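PKS_KS domain-containing protein (Photorhabdus luminescens subsp. laumondii, PDB 6SMO) probably acts as a beta-ketoacyl synthase that lengthens carrier-bound acyl chains by condensation, and holds a twelve-carbon polyketide chain in its pocket. Local coordinates at residues B[128-133]-B[217-222]; B[73-78]-B[258-263]; B[34-39]-B[375-380]. All coordinates share one frame; numbering follows the deposited sequence.

Contact 1: B[128-133]-B[217-222]. With LKZ (3,5,7,9,11-pentakis(oxidanylidene)dodecanal), chain H.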
# COMPACT_ATOMS: atom_id res chain seq x y z
N ALA B 128 -2.21 7.11 -5.01
CA ALA B 128 -2.16 5.79 -4.35
C ALA B 128 -3.03 4.78 -5.12
O ALA B 128 -3.86 5.21 -5.94
CB ALA B 128 -2.62 5.91 -2.92
N THR B 129 -2.82 3.49 -4.85
CA THR B 129 -3.59 2.36 -5.45
C THR B 129 -3.38 1.11 -4.59
O THR B 129 -2.31 0.99 -3.97
CB THR B 129 -3.16 2.11 -6.90
OG1 THR B 129 -4.15 1.28 -7.51
CG2 THR B 129 -1.80 1.46 -7.02
N ALA B 130 -4.36 0.21 -4.59
CA ALA B 130 -4.26 -1.06 -3.85
C ALA B 130 -3.72 -2.16 -4.78
O ALA B 130 -2.84 -2.90 -4.33
CB ALA B 130 -5.61 -1.41 -3.28
N ILE B 131 -4.20 -2.24 -6.03
CA ILE B 131 -3.76 -3.31 -6.98
C ILE B 131 -3.22 -2.74 -8.29
O ILE B 131 -2.83 -3.53 -9.13
CB ILE B 131 -4.90 -4.31 -7.27
CG1 ILE B 131 -5.77 -3.84 -8.43
CG2 ILE B 131 -5.72 -4.61 -6.04
CD1 ILE B 131 -7.18 -4.34 -8.36
N ALA B 132 -3.26 -1.42 -8.47
CA ALA B 132 -2.79 -0.73 -9.70
C ALA B 132 -3.46 -1.36 -10.93
O ALA B 132 -4.69 -1.55 -10.88
CB ALA B 132 -1.28 -0.79 -9.76
N ASP B 133 -2.69 -1.68 -11.98
CA ASP B 133 -3.20 -2.24 -13.26
C ASP B 133 -3.16 -3.78 -13.20
O ASP B 133 -2.49 -4.38 -14.06
CB ASP B 133 -2.42 -1.68 -14.45
CG ASP B 133 -3.05 -1.97 -15.80
OD1 ASP B 133 -4.29 -1.93 -15.90
OD2 ASP B 133 -2.29 -2.25 -16.75
N ALA B 217 -6.12 8.90 -5.07
CA ALA B 217 -5.98 7.47 -5.41
C ALA B 217 -6.85 7.11 -6.62
O ALA B 217 -7.93 7.71 -6.77
CB ALA B 217 -6.32 6.62 -4.21
N SER B 218 -6.42 6.11 -7.38
CA SER B 218 -7.12 5.54 -8.55
C SER B 218 -7.19 4.02 -8.40
O SER B 218 -6.21 3.46 -7.98
CB SER B 218 -6.43 5.91 -9.81
OG SER B 218 -7.15 5.48 -10.94
N GLU B 219 -8.33 3.41 -8.72
CA GLU B 219 -8.50 1.94 -8.62
C GLU B 219 -9.34 1.39 -9.78
O GLU B 219 -10.32 2.03 -10.10
CB GLU B 219 -9.25 1.63 -7.33
CG GLU B 219 -9.02 0.25 -6.81
CD GLU B 219 -7.60 0.01 -6.36
OE1 GLU B 219 -6.95 -0.87 -6.91
OE2 GLU B 219 -7.17 0.72 -5.49
N ALA B 220 -8.96 0.25 -10.36
CA ALA B 220 -9.73 -0.42 -11.43
C ALA B 220 -9.78 -1.92 -11.15
O ALA B 220 -9.19 -2.69 -11.91
CB ALA B 220 -9.12 -0.13 -12.77
N PRO B 221 -10.53 -2.39 -10.14
CA PRO B 221 -10.54 -3.78 -9.73
C PRO B 221 -11.70 -4.65 -10.22
O PRO B 221 -11.97 -5.62 -9.61
CB PRO B 221 -10.69 -3.59 -8.22
CG PRO B 221 -11.68 -2.48 -8.11
CD PRO B 221 -11.39 -1.59 -9.30
N LEU B 222 -12.40 -4.19 -11.25
CA LEU B 222 -13.53 -4.96 -11.79
C LEU B 222 -13.03 -5.91 -12.86
O LEU B 222 -13.44 -5.78 -13.99
CB LEU B 222 -14.57 -3.98 -12.31
CG LEU B 222 -15.10 -3.02 -11.25
CD1 LEU B 222 -16.34 -2.32 -11.75
CD2 LEU B 222 -15.38 -3.76 -9.97
C4 LKZ H . -6.73 -8.92 -4.59
C5 LKZ H . -5.62 -8.21 -3.85
C6 LKZ H . -5.70 -6.68 -3.76
C7 LKZ H . -5.99 -6.30 -2.33
C8 LKZ H . -6.03 -4.81 -1.94
C10 LKZ H . -9.48 -3.60 1.80
C22 LKZ H . -6.23 -9.23 -5.99
C11 LKZ H . -10.06 -2.64 0.79
O19 LKZ H . -11.17 -2.80 0.31
C3 LKZ H . -8.08 -3.86 1.28
O23 LKZ H . -7.11 -3.69 2.00
C2 LKZ H . -7.94 -4.20 -0.21
C9 LKZ H . -6.54 -4.75 -0.49
O20 LKZ H . -5.86 -5.22 0.40
O21 LKZ H . -6.23 -7.16 -1.51
O22 LKZ H . -4.69 -8.85 -3.38
O24 LKZ H . -5.75 -10.31 -6.29
C23 LKZ H . -6.38 -8.11 -7.00
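Thr129 OG1 is gripped twice: it donates to Ser218 O at 3.0 Å, close to the line of the carbonyl bond, and accepts from its own segment, where Ala132 N lies 3.0 Å from Thr129 OG1. That second bond makes an ST motif, which a threonine can form because its hydroxyl gives one bond and takes another. The hydroxyl stands anti to the backbone N (chi1 -165°), and the side chains of Thr129 and Glu219 cross at about a right angle. The glutamate carboxylate reaches two successive peptides like a fork. Ala130 N bonds to Glu219 OE2 at 3.0 Å, Ile131 N to Glu219 OE1 at 3.2 Å, and each oxygen uses its syn lone pair. A bend at chi2 (66°) swings CD of Glu219 out of the extended line, and the carboxylate meets the loop.

These bonds continue a parallel strand pairing of the thiolase fold past its last bridge. Strand 123-128 ends at Ala128, whose O takes a bond from Ser218 N at 3.1 Å. The small methyls of Ala128 and Ala217 share one face of the sheet, Ala128 under helix 193-206 and Ala217 against Ala376. Past Ala128 the loop lines the ligand pocket: Ala130 CB sits 3.7 Å from C8 of the polyketide chain, and CG2 of Ile131 also faces that chain. Ile131 CD1 meets Pro221 CB at 3.6 Å, and Trp133 of the partner Ketoacyl_synth_N chain packs on the same isoleucine.

Contact 2: B[73-78]-B[258-263]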
# COMPACT_ATOMS: atom_id res chain seq x y z
N GLY B 73 -23.65 -10.31 -7.70
CA GLY B 73 -24.35 -9.83 -8.91
C GLY B 73 -24.55 -8.32 -8.90
O GLY B 73 -25.54 -7.86 -9.49
N ALA B 74 -23.63 -7.59 -8.26
CA ALA B 74 -23.64 -6.11 -8.15
C ALA B 74 -22.21 -5.57 -8.21
O ALA B 74 -21.33 -6.17 -7.56
CB ALA B 74 -24.32 -5.69 -6.87
N ILE B 75 -21.99 -4.49 -8.96
CA ILE B 75 -20.68 -3.78 -9.07
C ILE B 75 -20.93 -2.27 -9.20
O ILE B 75 -22.02 -1.88 -9.67
CB ILE B 75 -19.84 -4.30 -10.26
CG1 ILE B 75 -20.67 -4.39 -11.55
CG2 ILE B 75 -19.18 -5.62 -9.92
CD1 ILE B 75 -19.84 -4.46 -12.81
N GLY B 76 -19.95 -1.46 -8.78
CA GLY B 76 -19.92 0.00 -9.00
C GLY B 76 -19.12 0.34 -10.24
O GLY B 76 -17.92 0.64 -10.11
N GLN B 77 -19.76 0.27 -11.41
CA GLN B 77 -19.14 0.53 -12.74
C GLN B 77 -19.44 1.98 -13.15
O GLN B 77 -20.55 2.45 -12.86
CB GLN B 77 -19.68 -0.47 -13.77
CG GLN B 77 -18.77 -0.66 -14.97
CD GLN B 77 -19.21 -1.81 -15.84
OE1 GLN B 77 -20.40 -1.98 -16.12
NE2 GLN B 77 -18.26 -2.61 -16.29
N VAL B 78 -18.48 2.64 -13.81
CA VAL B 78 -18.56 4.08 -14.19
C VAL B 78 -19.21 4.21 -15.58
O VAL B 78 -20.01 5.14 -15.76
CB VAL B 78 -17.19 4.79 -14.13
CG1 VAL B 78 -16.62 4.78 -12.72
CG2 VAL B 78 -16.18 4.21 -15.11
N PHE B 258 -19.26 -6.15 1.08
CA PHE B 258 -19.11 -4.90 0.30
C PHE B 258 -19.32 -5.19 -1.19
O PHE B 258 -18.87 -6.24 -1.68
CB PHE B 258 -17.75 -4.23 0.57
CG PHE B 258 -16.53 -4.92 0.02
CD1 PHE B 258 -16.15 -4.74 -1.30
CD2 PHE B 258 -15.74 -5.73 0.83
CE1 PHE B 258 -15.02 -5.37 -1.81
CE2 PHE B 258 -14.61 -6.35 0.32
CZ PHE B 258 -14.25 -6.17 -0.99
N VAL B 259 -20.01 -4.27 -1.89
CA VAL B 259 -20.15 -4.26 -3.37
C VAL B 259 -18.90 -3.60 -3.95
O VAL B 259 -18.72 -2.38 -3.72
CB VAL B 259 -21.44 -3.53 -3.82
CG1 VAL B 259 -21.49 -3.34 -5.33
CG2 VAL B 259 -22.69 -4.25 -3.33
N ILE B 260 -18.07 -4.36 -4.67
CA ILE B 260 -16.80 -3.86 -5.29
C ILE B 260 -17.14 -2.84 -6.37
O ILE B 260 -18.20 -2.99 -7.02
CB ILE B 260 -15.94 -5.02 -5.83
CG1 ILE B 260 -14.50 -4.57 -6.10
CG2 ILE B 260 -16.57 -5.65 -7.06
CD1 ILE B 260 -13.51 -5.71 -6.20
N ALA B 261 -16.28 -1.83 -6.55
CA ALA B 261 -16.47 -0.69 -7.48
C ALA B 261 -15.12 -0.26 -8.06
O ALA B 261 -14.09 -0.74 -7.56
CB ALA B 261 -17.15 0.45 -6.75
N GLU B 262 -15.15 0.61 -9.07
CA GLU B 262 -13.95 1.25 -9.68
C GLU B 262 -14.12 2.77 -9.62
O GLU B 262 -15.24 3.23 -9.31
CB GLU B 262 -13.75 0.77 -11.12
CG GLU B 262 -14.91 1.09 -12.05
CD GLU B 262 -14.70 0.66 -13.50
OE1 GLU B 262 -15.62 0.88 -14.31
OE2 GLU B 262 -13.63 0.11 -13.81
N GLY B 263 -13.05 3.52 -9.89
CA GLY B 263 -13.06 4.99 -9.96
C GLY B 263 -11.75 5.60 -9.50
O GLY B 263 -10.78 4.84 -9.28
O HOH W 1 -19.76 -6.96 -5.50
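Glu262 sets its CG between its own backbone N and carbonyl carbon (chi1 60°) and then runs extended, CD anti to CA (chi2 178°), and the carboxylate beyond it lies against Val78. There OE1 of Glu262 receives a weak, nearly straight bond from Val78 N at 3.4 Å and also touches CG2 of the valine, whose side chain crosses the glutamate at about a right angle. Glutamate suits this place because its long chain spans the gap while OE2 forms a salt bridge with Lys95 at the start of helix 95-111.

The two backbones run in nearly the same direction, 21° apart, and join at a single bridge. Gly76 N bonds to Ile260 O at 2.9 Å and Glu262 N to Gly76 O at 3.0 Å, so one residue both gives and takes. With no side chain on Gly76, the methyl of Ala261 can lie 3.6 Å from Gly76 CA. Further back, a water is held between Ala74 O, to which it donates, and Ile260 N, from which it accepts. Val259 CG1 packs 3.6 Å from Ala74 O, and the CG2 methyls of Ile75 and Ile260 meet at 3.9 Å, the two side chains meeting at a slant.

Segment 258-263 leads into strand 263-271, and Val259 and Ala261 also make backbone bonds with His369 of the ligand pocket. Backbone hydrogen bonds through Gly76 thus set the register of the two irregular segments, while the buried carboxylate, paired with Lys95 and more weakly with the N-H of Val78, would be expected to favour its charged form.

Contact 3: B[34-39]-B[375-380]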
# COMPACT_ATOMS: atom_id res chain seq x y z
N LEU B 34 -10.80 19.89 -6.91
CA LEU B 34 -11.40 18.53 -6.82
C LEU B 34 -11.59 17.96 -8.23
O LEU B 34 -12.07 18.70 -9.10
CB LEU B 34 -12.74 18.60 -6.08
CG LEU B 34 -12.69 19.05 -4.63
CD1 LEU B 34 -14.09 19.20 -4.07
CD2 LEU B 34 -11.87 18.09 -3.78
N GLY B 35 -11.23 16.68 -8.41
CA GLY B 35 -11.51 15.90 -9.63
C GLY B 35 -11.88 14.47 -9.26
O GLY B 35 -11.15 13.87 -8.44
N VAL B 36 -12.97 13.95 -9.82
CA VAL B 36 -13.54 12.62 -9.45
C VAL B 36 -14.09 11.91 -10.69
O VAL B 36 -14.77 12.57 -11.51
CB VAL B 36 -14.60 12.75 -8.34
CG1 VAL B 36 -15.75 13.67 -8.75
CG2 VAL B 36 -15.13 11.40 -7.89
N VAL B 37 -13.77 10.62 -10.83
CA VAL B 37 -14.41 9.65 -11.76
C VAL B 37 -15.01 8.54 -10.91
O VAL B 37 -14.25 7.66 -10.47
CB VAL B 37 -13.40 9.10 -12.79
CG1 VAL B 37 -14.04 8.09 -13.74
CG2 VAL B 37 -12.72 10.21 -13.57
N ALA B 38 -16.33 8.59 -10.65
CA ALA B 38 -17.05 7.67 -9.73
C ALA B 38 -18.26 7.07 -10.44
O ALA B 38 -18.75 7.62 -11.42
CB ALA B 38 -17.45 8.41 -8.48
N PRO B 39 -18.76 5.90 -9.97
CA PRO B 39 -19.99 5.31 -10.51
C PRO B 39 -21.24 6.18 -10.32
O PRO B 39 -22.15 6.06 -11.12
CB PRO B 39 -20.15 4.00 -9.72
CG PRO B 39 -18.75 3.70 -9.20
CD PRO B 39 -18.16 5.06 -8.92
N ASN B 375 -11.39 5.98 -0.59
CA ASN B 375 -10.95 7.03 0.38
C ASN B 375 -10.92 8.40 -0.29
O ASN B 375 -11.43 9.33 0.30
CB ASN B 375 -9.55 6.76 0.91
CG ASN B 375 -9.43 5.40 1.57
OD1 ASN B 375 -10.39 4.91 2.14
ND2 ASN B 375 -8.25 4.82 1.50
N ALA B 376 -10.35 8.47 -1.49
CA ALA B 376 -10.16 9.70 -2.29
C ALA B 376 -11.52 10.24 -2.75
O ALA B 376 -11.75 11.46 -2.61
CB ALA B 376 -9.25 9.43 -3.46
N ILE B 377 -12.39 9.37 -3.29
CA ILE B 377 -13.74 9.73 -3.81
C ILE B 377 -14.58 10.29 -2.65
O ILE B 377 -15.27 11.31 -2.86
CB ILE B 377 -14.42 8.52 -4.50
CG1 ILE B 377 -13.65 8.06 -5.74
CG2 ILE B 377 -15.87 8.84 -4.84
CD1 ILE B 377 -13.95 6.64 -6.16
N GLU B 378 -14.52 9.65 -1.48
CA GLU B 378 -15.22 10.09 -0.24
C GLU B 378 -14.60 11.39 0.27
O GLU B 378 -15.34 12.21 0.84
CB GLU B 378 -15.17 9.00 0.83
CG GLU B 378 -16.09 7.83 0.57
CD GLU B 378 -15.79 6.59 1.40
OE1 GLU B 378 -15.48 6.74 2.60
OE2 GLU B 378 -15.87 5.48 0.84
N SER B 379 -13.28 11.56 0.10
CA SER B 379 -12.52 12.79 0.46
C SER B 379 -12.94 13.96 -0.45
O SER B 379 -13.01 15.09 0.05
CB SER B 379 -11.03 12.56 0.41
OG SER B 379 -10.58 11.90 1.58
N VAL B 380 -13.21 13.68 -1.74
CA VAL B 380 -13.74 14.68 -2.71
C VAL B 380 -15.16 15.06 -2.27
O VAL B 380 -15.47 16.27 -2.23
CB VAL B 380 -13.71 14.15 -4.16
CG1 VAL B 380 -14.55 15.01 -5.10
CG2 VAL B 380 -12.29 14.04 -4.69
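Leu34 on strand 29-37 meets Val380 of helix 372-388 along most of its length. Its CB lies 4.1 Å from Val380 CG1; beyond CG, which is anti to the carbonyl carbon (chi1 -64°), the chain forks. CD1 ends 3.7 Å from Val380 O, against the helix backbone, and CD2 rests 4.0 Å from Val380 CA. The two side chains lie alongside one another, pointing opposite ways. A leucine suits this place because its two terminal methyls can spread over both the backbone and the side chain of the helix residue.

Val380 reaches farther along the strand: its CG1 packs 4.0 Å from Val36 CB, and its CG2 approaches Gly35 O. One turn earlier, Ile377 presents CG2 to two residues at once, 4.0 Å from Ala38 CB and 4.1 Å from Val36 CG2. Val36 and Ala38, two residues apart and both directed at the helix, together give that methyl its seat, the small Ala38 letting the isoleucine come close to the backbone. Phe47 of helix 44-53 also touches Val36, Ala38 and Ile377.

The axes of strand and helix pass 8.7 Å apart at 129°, the helix packing on the sheet that holds strand 29-37, as the inner helices of the layered thiolase fold do, with helix 193-206 also in contact with it. Asn375 turns its amide elsewhere, to Cys191 O and Ser425 OG. With no hydrogen bond between the two segments, the contact rests on van der Waals packing and buried aliphatic surface.

The three contacts lie about 13 to 14 Å apart, centre to centre, and nest along the chain: contact 1 within the loop closed by contact 2, and contact 2 within that closed by contact 3. They gather around neighbouring strands of one mixed sheet, 212-219, 263-271 and 29-37. Glu219 N of contact 1 probably bonds to Gly263 O of contact 2, at 2.9 Å, while Pro39 of contact 3 packs against Gly76 and Gln77. Ala376 on helix 372-388 touches Ala217, which closes the circle. Sequence-distant parts of the ketosynthase thus converge on one core, with contact 1 bordering the bound polyketide and the side chain of Ile260 about 7 Å from it.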